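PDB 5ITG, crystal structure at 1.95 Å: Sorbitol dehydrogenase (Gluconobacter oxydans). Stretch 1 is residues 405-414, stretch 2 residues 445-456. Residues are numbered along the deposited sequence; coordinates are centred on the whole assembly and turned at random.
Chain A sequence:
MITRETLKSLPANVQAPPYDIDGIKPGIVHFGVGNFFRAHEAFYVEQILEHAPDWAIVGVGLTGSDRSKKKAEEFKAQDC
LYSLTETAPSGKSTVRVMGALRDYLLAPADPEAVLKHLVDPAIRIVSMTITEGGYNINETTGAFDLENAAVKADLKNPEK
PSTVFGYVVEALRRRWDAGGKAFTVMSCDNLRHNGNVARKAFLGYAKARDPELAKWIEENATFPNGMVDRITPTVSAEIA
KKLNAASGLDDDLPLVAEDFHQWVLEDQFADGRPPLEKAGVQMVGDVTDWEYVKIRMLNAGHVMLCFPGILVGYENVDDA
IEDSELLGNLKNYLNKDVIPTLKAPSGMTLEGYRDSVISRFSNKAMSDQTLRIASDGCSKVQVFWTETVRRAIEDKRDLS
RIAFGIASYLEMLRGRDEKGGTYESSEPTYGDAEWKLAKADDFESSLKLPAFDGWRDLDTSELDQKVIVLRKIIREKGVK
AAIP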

# COMPACT_ATOMS: atom_id res chain seq x y z
N GLY A 405 -16.75 7.09 -17.98
CA GLY A 405 -15.40 6.84 -17.50
C GLY A 405 -14.52 6.34 -18.63
O GLY A 405 -13.37 6.78 -18.79
N ILE A 406 -15.06 5.42 -19.42
CA ILE A 406 -14.32 4.84 -20.53
C ILE A 406 -14.03 5.88 -21.61
O ILE A 406 -12.90 5.98 -22.11
N ALA A 407 -15.04 6.67 -21.95
CA ALA A 407 -14.89 7.71 -22.96
C ALA A 407 -13.87 8.75 -22.54
O ALA A 407 -13.12 9.28 -23.37
N SER A 408 -13.84 9.05 -21.24
CA SER A 408 -12.90 10.02 -20.68
C SER A 408 -11.48 9.49 -20.77
O SER A 408 -10.55 10.22 -21.12
N TYR A 409 -11.31 8.22 -20.44
CA TYR A 409 -10.01 7.57 -20.51
C TYR A 409 -9.51 7.64 -21.96
O TYR A 409 -8.37 8.04 -22.21
N LEU A 410 -10.36 7.25 -22.90
CA LEU A 410 -9.98 7.25 -24.31
C LEU A 410 -9.64 8.64 -24.85
O LEU A 410 -8.71 8.80 -25.63
N GLU A 411 -10.40 9.64 -24.43
CA GLU A 411 -10.12 11.00 -24.86
C GLU A 411 -8.86 11.54 -24.18
O GLU A 411 -8.07 12.26 -24.79
N MSE A 412 -8.64 11.15 -22.92
CA MSE A 412 -7.46 11.59 -22.18
C MSE A 412 -6.20 11.10 -22.89
O MSE A 412 -5.18 11.79 -22.95
N LEU A 413 -6.28 9.90 -23.44
CA LEU A 413 -5.15 9.29 -24.14
C LEU A 413 -4.62 10.13 -25.32
O LEU A 413 -3.45 10.02 -25.68
N ARG A 414 -5.48 10.96 -25.90
CA ARG A 414 -5.08 11.78 -27.04
C ARG A 414 -4.00 12.82 -26.71
O ARG A 414 -3.35 13.36 -27.61
N SER A 445 -11.90 3.11 -33.03
CA SER A 445 -10.66 2.34 -32.97
C SER A 445 -10.13 1.99 -31.59
O SER A 445 -9.85 0.82 -31.32
N SER A 446 -9.99 2.98 -30.71
CA SER A 446 -9.44 2.72 -29.39
C SER A 446 -10.30 1.85 -28.47
O SER A 446 -9.89 1.52 -27.36
N LEU A 447 -11.49 1.47 -28.92
CA LEU A 447 -12.34 0.60 -28.12
C LEU A 447 -11.68 -0.78 -28.07
O LEU A 447 -11.96 -1.59 -27.19
N LYS A 448 -10.77 -1.02 -29.02
CA LYS A 448 -10.06 -2.30 -29.08
C LYS A 448 -8.85 -2.36 -28.14
O LYS A 448 -8.21 -3.41 -28.05
N LEU A 449 -8.52 -1.26 -27.46
CA LEU A 449 -7.37 -1.28 -26.55
C LEU A 449 -7.55 -2.39 -25.52
O LEU A 449 -8.67 -2.73 -25.17
N PRO A 450 -6.44 -2.95 -25.02
CA PRO A 450 -6.46 -4.03 -24.02
C PRO A 450 -7.13 -3.66 -22.70
O PRO A 450 -7.54 -4.54 -21.94
N ALA A 451 -7.24 -2.37 -22.43
CA ALA A 451 -7.83 -1.89 -21.19
C ALA A 451 -9.23 -2.44 -20.91
O ALA A 451 -9.60 -2.63 -19.75
N PHE A 452 -9.98 -2.71 -21.97
CA PHE A 452 -11.35 -3.18 -21.85
C PHE A 452 -11.57 -4.68 -22.08
O PHE A 452 -12.72 -5.14 -22.19
N ASP A 453 -10.48 -5.45 -22.13
CA ASP A 453 -10.57 -6.89 -22.35
C ASP A 453 -11.28 -7.68 -21.26
O ASP A 453 -11.81 -8.76 -21.52
N GLY A 454 -11.27 -7.16 -20.03
CA GLY A 454 -11.89 -7.85 -18.92
C GLY A 454 -13.38 -8.13 -19.05
O GLY A 454 -13.91 -9.02 -18.37
N TRP A 455 -14.07 -7.38 -19.90
CA TRP A 455 -15.50 -7.59 -20.08
C TRP A 455 -15.89 -7.82 -21.54
O TRP A 455 -17.07 -7.91 -21.87
N ARG A 456 -14.88 -7.96 -22.39
CA ARG A 456 -15.10 -8.14 -23.82
C ARG A 456 -15.89 -9.40 -24.20
O ARG A 456 -16.50 -9.46 -25.26

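The contact between the two stretches buries 370 Å², both sides summed, and no direct hydrogen bond crosses it; the direct contact is almost wholly apolar. Stretch 1 is helical through most of its length, and Ile406, the adjacent pair Tyr409 and Leu410, and Leu413, at a spacing that keeps them on one side of the chain, aim their CA-to-CB bonds toward stretch 2. Ala407 and Glu411 point away, as expected for a helix with one side against its neighbour.

Leu410 has the largest covered area, 74 Å². Its m,t rotamer (chi1 -68°, chi2 180°) brings both methyls into contact. Leu410 CD2 lies 3.7 Å from Leu449 CD1 and 3.7 Å from Phe452 CZ, the latter approach being at the edge of the phenyl ring, near its plane. The same Leu410 CD2 is 3.5 Å from Ser446 OG, while Leu410 CD1 meets Leu447 CD2 at 4.0 Å. Leu447 leaves its backbone sideways, yet its m,t side chain brings its end closer to the helix.

Ile406, with 60 Å² covered, also adopts m,t (chi1 -67°, chi2 166°) and reaches two aromatic residues by different branches. Its CG2 sits over one face of Phe452, 4.1 Å from the ring centroid and 28° off the ring normal, which supports a CH-pi contact; the closest atom pair is Ile406 CG2 to Phe452 CZ at 3.7 Å. Ile406 CD1 extends to Trp455 CZ2, also at 3.7 Å. Trp455 points toward the helix with chi1 in p (57°).

Phe452 has 54 Å² covered and joins these contacts. With chi1 at -39° (m) and chi2 at -53°, Phe452 CZ points to the helix side chains and lies 3.7 Å from Tyr409 CD2, at the edge of the tyrosine ring. Tyr409, with chi1 t (171°), places CE2 3.9 Å from Ala451 CB; its OH is hydrogen-bonded elsewhere in the structure. Further along, Leu413 CD2 approaches Leu449 CD1 to 3.5 Å; Leu413 has chi1 -105° and chi2 34°, both between wells. Leu449 itself is m,t.

The polar link is indirect. One water donates to Leu410 O at 2.7 Å and accepts from Ser446 OG at 2.9 Å, so the p rotamer of Ser446 (chi1 54°) supports a bridge to the helix backbone. Within stretch 2, Arg456 NE forms a salt bridge with Asp453 OD1 at 2.8 Å, and Arg456 NH2 donates to Leu447 O at 3.2 Å, tying this segment together; neither Arg456 nor Asp453 contacts the helix.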

# COMPACT_ATOMS: atom_id res chain seq x y z
CB ILE A 406 -15.11 3.65 -21.14
CG1 ILE A 406 -15.16 2.51 -20.13
CG2 ILE A 406 -14.44 3.16 -22.42
CD1 ILE A 406 -16.19 1.43 -20.48
CB ALA A 407 -16.24 8.38 -23.23
CB SER A 408 -13.25 10.32 -19.22
OG SER A 408 -14.41 11.12 -19.13
CB TYR A 409 -10.12 6.11 -20.06
CG TYR A 409 -8.85 5.30 -20.30
CD1 TYR A 409 -7.67 5.59 -19.61
CD2 TYR A 409 -8.84 4.27 -21.23
CE1 TYR A 409 -6.50 4.87 -19.86
CE2 TYR A 409 -7.67 3.54 -21.48
CZ TYR A 409 -6.51 3.84 -20.79
OH TYR A 409 -5.35 3.13 -21.05
CB LEU A 410 -11.09 6.61 -25.16
CG LEU A 410 -11.24 5.11 -24.89
CD1 LEU A 410 -12.35 4.52 -25.74
CD2 LEU A 410 -9.90 4.43 -25.18
CB GLU A 411 -11.32 11.91 -24.59
CG GLU A 411 -12.49 11.64 -25.54
CD GLU A 411 -12.11 11.90 -27.00
OE1 GLU A 411 -11.70 13.03 -27.31
OE2 GLU A 411 -12.23 10.97 -27.83
CB MSE A 412 -7.51 11.05 -20.74
CG MSE A 412 -6.31 11.41 -19.86
SE MSE A 412 -4.75 10.26 -20.10
CE MSE A 412 -5.51 8.56 -19.51
CB LEU A 413 -5.56 7.90 -24.64
CG LEU A 413 -5.04 6.63 -23.95
CD1 LEU A 413 -4.87 6.85 -22.46
CD2 LEU A 413 -5.99 5.48 -24.24
CB ARG A 414 -6.31 12.44 -27.67
CG ARG A 414 -7.25 11.40 -28.30
CD ARG A 414 -8.54 12.00 -28.83
NE ARG A 414 -8.46 12.37 -30.25
CZ ARG A 414 -8.11 13.56 -30.70
NH1 ARG A 414 -7.81 14.53 -29.85
NH2 ARG A 414 -8.05 13.79 -32.00
CB SER A 445 -9.56 3.04 -33.76
OG SER A 445 -9.91 3.14 -35.13
CB SER A 446 -9.05 4.04 -28.68
OG SER A 446 -10.12 4.96 -28.64
CB LEU A 447 -13.74 0.49 -28.72
CG LEU A 447 -14.68 1.68 -28.52
CD1 LEU A 447 -15.96 1.47 -29.30
CD2 LEU A 447 -14.99 1.83 -27.04
CB LYS A 448 -9.62 -2.58 -30.52
CG LYS A 448 -10.75 -2.54 -31.53
CD LYS A 448 -10.24 -2.67 -32.96
CE LYS A 448 -9.37 -1.48 -33.37
NZ LYS A 448 -8.80 -1.69 -34.73
CB LEU A 449 -7.20 0.07 -25.85
CG LEU A 449 -6.73 1.23 -26.72
CD1 LEU A 449 -6.82 2.55 -25.95
CD2 LEU A 449 -5.30 0.97 -27.18
CB PRO A 450 -4.97 -4.34 -23.82
CG PRO A 450 -4.34 -3.93 -25.12
CD PRO A 450 -5.06 -2.64 -25.42
CB ALA A 451 -7.88 -0.35 -21.20
CB PHE A 452 -12.22 -2.37 -22.81
CG PHE A 452 -11.85 -0.90 -22.85
CD1 PHE A 452 -11.75 -0.16 -21.68
CD2 PHE A 452 -11.54 -0.29 -24.06
CE1 PHE A 452 -11.35 1.19 -21.71
CE2 PHE A 452 -11.13 1.05 -24.10
CZ PHE A 452 -11.04 1.79 -22.93
CB ASP A 453 -9.17 -7.49 -22.55
CG ASP A 453 -8.56 -7.15 -23.90
OD1 ASP A 453 -9.27 -6.57 -24.74
OD2 ASP A 453 -7.37 -7.47 -24.12
CB TRP A 455 -16.29 -6.41 -19.51
CG TRP A 455 -15.94 -5.06 -20.08
CD1 TRP A 455 -16.38 -4.52 -21.26
CD2 TRP A 455 -15.10 -4.08 -19.47
NE1 TRP A 455 -15.88 -3.25 -21.41
CE2 TRP A 455 -15.09 -2.95 -20.33
CE3 TRP A 455 -14.36 -4.03 -18.28
CZ2 TRP A 455 -14.36 -1.79 -20.03
CZ3 TRP A 455 -13.64 -2.87 -17.99
CH2 TRP A 455 -13.65 -1.77 -18.86
CB ARG A 456 -13.76 -8.12 -24.56
CG ARG A 456 -13.86 -7.70 -26.01
CD ARG A 456 -12.49 -7.65 -26.67
NE ARG A 456 -11.64 -6.56 -26.18
CZ ARG A 456 -11.87 -5.27 -26.41
NH1 ARG A 456 -12.92 -4.88 -27.11
NH2 ARG A 456 -11.02 -4.36 -25.94
O HOH W 1 -8.27 6.77 -27.38